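Long-range contact in ORF10 (Moritella marina, PDB 6RIW), which probably condenses acyl chains as the ketosynthase and chain length factor part of a larger polyunsaturated fatty acid synthase: residues Q616-A624 with I921-I932. Residues are numbered along the deposited sequence; the frame is centred on the assembly and turned at random.
Sequences QREELTNIA and IVNSASSSLHAI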
loop_
_atom_site.group_PDB
_atom_site.type_symbol
_atom_site.label_atom_id
_atom_site.label_comp_id
_atom_site.label_asym_id
_atom_site.label_seq_id
_atom_site.Cartn_x
_atom_site.Cartn_y
_atom_site.Cartn_z
ATOM N N GLN A 616 -2.727 -24.693 -32.627
ATOM C CA GLN A 616 -1.620 -25.331 -31.920
ATOM C C GLN A 616 -0.906 -24.337 -31.011
ATOM O O GLN A 616 -0.527 -24.673 -29.877
ATOM C CB GLN A 616 -0.622 -25.930 -32.909
ATOM C CG GLN A 616 -1.058 -27.278 -33.465
ATOM C CD GLN A 616 -0.162 -27.748 -34.583
ATOM O OE1 GLN A 616 0.496 -26.941 -35.255
ATOM N NE2 GLN A 616 -0.111 -29.055 -34.782
ATOM N N ARG A 617 -0.680 -23.122 -31.515
ATOM C CA ARG A 617 0.026 -22.104 -30.743
ATOM C C ARG A 617 -0.777 -21.692 -29.515
ATOM O O ARG A 617 -0.210 -21.468 -28.437
ATOM C CB ARG A 617 0.312 -20.888 -31.637
ATOM C CG ARG A 617 0.887 -19.681 -30.911
ATOM C CD ARG A 617 1.316 -18.595 -31.892
ATOM N NE ARG A 617 0.204 -17.725 -32.251
ATOM C CZ ARG A 617 -0.249 -17.560 -33.492
ATOM N NH1 ARG A 617 0.321 -18.213 -34.501
ATOM N NH2 ARG A 617 -1.275 -16.743 -33.723
ATOM N N GLU A 618 -2.103 -21.587 -29.654
ATOM C CA GLU A 618 -2.930 -21.228 -28.500
ATOM C C GLU A 618 -2.917 -22.321 -27.448
ATOM O O GLU A 618 -2.822 -22.030 -26.247
ATOM C CB GLU A 618 -4.360 -20.926 -28.935
ATOM C CG GLU A 618 -4.448 -19.616 -29.721
ATOM C CD GLU A 618 -5.857 -19.272 -30.151
ATOM O OE1 GLU A 618 -6.718 -20.180 -30.134
ATOM O OE2 GLU A 618 -6.093 -18.097 -30.522
ATOM N N GLU A 619 -2.987 -23.581 -27.881
ATOM C CA GLU A 619 -2.918 -24.697 -26.947
ATOM C C GLU A 619 -1.570 -24.758 -26.235
ATOM O O GLU A 619 -1.518 -24.984 -25.026
ATOM C CB GLU A 619 -3.175 -26.007 -27.682
ATOM C CG GLU A 619 -3.014 -27.233 -26.801
ATOM C CD GLU A 619 -4.206 -27.433 -25.871
ATOM O OE1 GLU A 619 -5.206 -26.682 -26.013
ATOM O OE2 GLU A 619 -4.147 -28.344 -25.012
ATOM N N LEU A 620 -0.469 -24.596 -26.970
ATOM C CA LEU A 620 0.843 -24.563 -26.332
ATOM C C LEU A 620 0.941 -23.412 -25.333
ATOM O O LEU A 620 1.467 -23.577 -24.220
ATOM C CB LEU A 620 1.926 -24.429 -27.399
ATOM C CG LEU A 620 3.367 -24.386 -26.894
ATOM C CD1 LEU A 620 3.743 -25.686 -26.234
ATOM C CD2 LEU A 620 4.280 -24.097 -28.066
ATOM N N THR A 621 0.465 -22.232 -25.733
ATOM C CA THR A 621 0.484 -21.070 -24.846
ATOM C C THR A 621 -0.349 -21.330 -23.594
ATOM O O THR A 621 0.083 -21.020 -22.481
ATOM C CB THR A 621 -0.017 -19.834 -25.594
ATOM O OG1 THR A 621 0.802 -19.623 -26.761
ATOM C CG2 THR A 621 0.095 -18.605 -24.714
ATOM N N ASN A 622 -1.518 -21.946 -23.751
ATOM C CA ASN A 622 -2.382 -22.208 -22.597
ATOM C C ASN A 622 -1.746 -23.187 -21.616
ATOM O O ASN A 622 -1.918 -23.052 -20.396
ATOM C CB ASN A 622 -3.729 -22.740 -23.076
ATOM C CG ASN A 622 -4.613 -21.650 -23.626
ATOM O OD1 ASN A 622 -4.402 -20.464 -23.342
ATOM N ND2 ASN A 622 -5.605 -22.032 -24.427
ATOM N N ILE A 623 -1.013 -24.178 -22.125
ATOM C CA ILE A 623 -0.342 -25.135 -21.247
ATOM C C ILE A 623 0.711 -24.430 -20.401
ATOM O O ILE A 623 0.801 -24.647 -19.187
ATOM C CB ILE A 623 0.285 -26.274 -22.064
ATOM C CG1 ILE A 623 -0.788 -27.120 -22.761
ATOM C CG2 ILE A 623 1.157 -27.170 -21.166
ATOM C CD1 ILE A 623 -0.165 -28.012 -23.825
ATOM N N ALA A 624 1.533 -23.597 -21.040
ATOM C CA ALA A 624 2.555 -22.839 -20.312
ATOM C C ALA A 624 1.923 -21.874 -19.313
ATOM O O ALA A 624 2.384 -21.777 -18.170
ATOM C CB ALA A 624 3.448 -22.080 -21.300
ATOM N N ILE A 921 3.648 -28.404 -16.936
ATOM C CA ILE A 921 3.966 -28.344 -18.358
ATOM C C ILE A 921 4.492 -29.687 -18.868
ATOM O O ILE A 921 3.954 -30.240 -19.834
ATOM C CB ILE A 921 4.969 -27.187 -18.596
ATOM C CG1 ILE A 921 4.308 -25.855 -18.230
ATOM C CG2 ILE A 921 5.478 -27.176 -20.033
ATOM C CD1 ILE A 921 5.296 -24.684 -18.044
ATOM N N VAL A 922 5.510 -30.255 -18.204
ATOM C CA VAL A 922 6.170 -31.454 -18.725
ATOM C C VAL A 922 5.238 -32.659 -18.686
ATOM O O VAL A 922 5.358 -33.560 -19.521
ATOM C CB VAL A 922 7.490 -31.774 -17.986
ATOM C CG1 VAL A 922 8.518 -30.646 -18.131
ATOM C CG2 VAL A 922 7.236 -32.116 -16.545
ATOM N N ASN A 923 4.301 -32.717 -17.742
ATOM C CA ASN A 923 3.386 -33.850 -17.680
ATOM C C ASN A 923 2.012 -33.504 -18.213
ATOM O O ASN A 923 1.040 -34.187 -17.881
ATOM C CB ASN A 923 3.265 -34.381 -16.250
ATOM C CG ASN A 923 4.586 -34.879 -15.696
ATOM O OD1 ASN A 923 5.444 -35.374 -16.437
ATOM N ND2 ASN A 923 4.765 -34.738 -14.392
ATOM N N SER A 924 1.908 -32.465 -19.037
ATOM C CA SER A 924 0.605 -32.056 -19.544
ATOM C C SER A 924 -0.064 -33.214 -20.267
ATOM O O SER A 924 0.589 -33.971 -20.990
ATOM C CB SER A 924 0.743 -30.874 -20.500
ATOM O OG SER A 924 -0.435 -30.730 -21.265
ATOM N N ALA A 925 -1.372 -33.350 -20.048
ATOM C CA ALA A 925 -2.186 -34.383 -20.674
ATOM C C ALA A 925 -2.850 -33.905 -21.967
ATOM O O ALA A 925 -3.764 -34.569 -22.466
ATOM C CB ALA A 925 -3.245 -34.884 -19.685
ATOM N N SER A 926 -2.411 -32.769 -22.507
ATOM C CA SER A 926 -2.966 -32.247 -23.751
ATOM C C SER A 926 -2.773 -33.231 -24.899
ATOM O O SER A 926 -1.652 -33.674 -25.177
ATOM C CB SER A 926 -2.306 -30.911 -24.100
ATOM O OG SER A 926 -2.473 -30.617 -25.478
ATOM N N SER A 927 -3.876 -33.540 -25.590
ATOM C CA SER A 927 -3.829 -34.459 -26.727
ATOM C C SER A 927 -3.084 -33.855 -27.916
ATOM O O SER A 927 -2.267 -34.535 -28.551
ATOM C CB SER A 927 -5.250 -34.848 -27.133
ATOM O OG SER A 927 -6.107 -33.716 -27.092
ATOM N N SER A 928 -3.349 -32.586 -28.242
ATOM C CA SER A 928 -2.688 -31.975 -29.391
ATOM C C SER A 928 -1.196 -31.752 -29.172
ATOM O O SER A 928 -0.499 -31.363 -30.115
ATOM C CB SER A 928 -3.368 -30.651 -29.751
ATOM O OG SER A 928 -3.482 -29.801 -28.626
ATOM N N LEU A 929 -0.687 -32.005 -27.969
ATOM C CA LEU A 929 0.739 -31.828 -27.719
ATOM C C LEU A 929 1.581 -32.801 -28.537
ATOM O O LEU A 929 2.706 -32.466 -28.929
ATOM C CB LEU A 929 1.022 -31.986 -26.222
ATOM C CG LEU A 929 2.348 -31.454 -25.676
ATOM C CD1 LEU A 929 2.567 -29.993 -26.046
ATOM C CD2 LEU A 929 2.420 -31.647 -24.165
ATOM N N HIS A 930 1.057 -34.002 -28.820
ATOM C CA HIS A 930 1.819 -34.967 -29.611
ATOM C C HIS A 930 2.141 -34.419 -30.998
ATOM O O HIS A 930 3.278 -34.538 -31.471
ATOM C CB HIS A 930 1.054 -36.287 -29.726
ATOM C CG HIS A 930 1.812 -37.358 -30.452
ATOM N ND1 HIS A 930 1.712 -37.551 -31.815
ATOM C CD2 HIS A 930 2.693 -38.287 -30.005
ATOM C CE1 HIS A 930 2.493 -38.555 -32.175
ATOM N NE2 HIS A 930 3.098 -39.021 -31.095
ATOM N N ALA A 931 1.149 -33.816 -31.659
ATOM C CA ALA A 931 1.341 -33.272 -33.001
ATOM C C ALA A 931 2.252 -32.055 -32.998
ATOM O O ALA A 931 2.897 -31.763 -34.013
ATOM C CB ALA A 931 -0.008 -32.903 -33.614
ATOM N N ILE A 932 2.291 -31.314 -31.891
ATOM C CA ILE A 932 3.209 -30.184 -31.792
ATOM C C ILE A 932 4.635 -30.684 -31.638
ATOM O O ILE A 932 5.558 -30.176 -32.285
ATOM C CB ILE A 932 2.784 -29.261 -30.633
ATOM C CG1 ILE A 932 1.425 -28.630 -30.938
ATOM C CG2 ILE A 932 3.836 -28.180 -30.382
ATOM C CD1 ILE A 932 0.789 -27.921 -29.782
#
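A single hydrogen bond crosses between these segments, from Ser926 to Glu619, and it takes the less usual side of the carboxylate: Ser926 OG donates to Glu619 OE2 over 2.9 Å on the anti side, 23° out of the carboxylate plane. CG of Glu619 stands opposite the backbone N, and the bend that follows (chi2 76°) swings the carboxylate forward, toward the C-terminal end of the helix, where OE2 meets the serine. Ser928 OG lies alongside this bond, 3.2 Å from Glu619 CG, and donates only weakly to Ser926 OG.

Beside this polar patch, Ile623 pushes its CD1 methyl into the bend of the opposing chain, 3.6 Å from Ser926 CB and 4.0 Å from Leu929 CD1, while its CG2 rests on Ser924 CB. The bend is built on an ST turn: Ser924 OG accepts from Ser926 N at 3.1 Å, a nearly straight bond (N-H...O 164°). It lies in the linker between helices 917-922 and 929-934, and these two short helices and their linker pack on helix 614-628, which belongs to the second ketosynthase-like unit, corresponding to the chain length factor, far from the magnesium site.

At one end of the helix segment, the side chains of Gln616 and Ile932 run antiparallel alongside each other, Gln616 CG meeting Ile932 CG1 at 3.8 Å, and Ile932 CD1 reaches the backbone oxygen of Gln616. The amide oxygen OE1 of Gln616 is held by Thr613 N. At the other end Ile921 lays CD1 4.0 Å from Ala624 CA. Leu145 of helix 129-148 touches both Ile921 and Leu620, bringing the ketosynthase half of the chain against this apolar side.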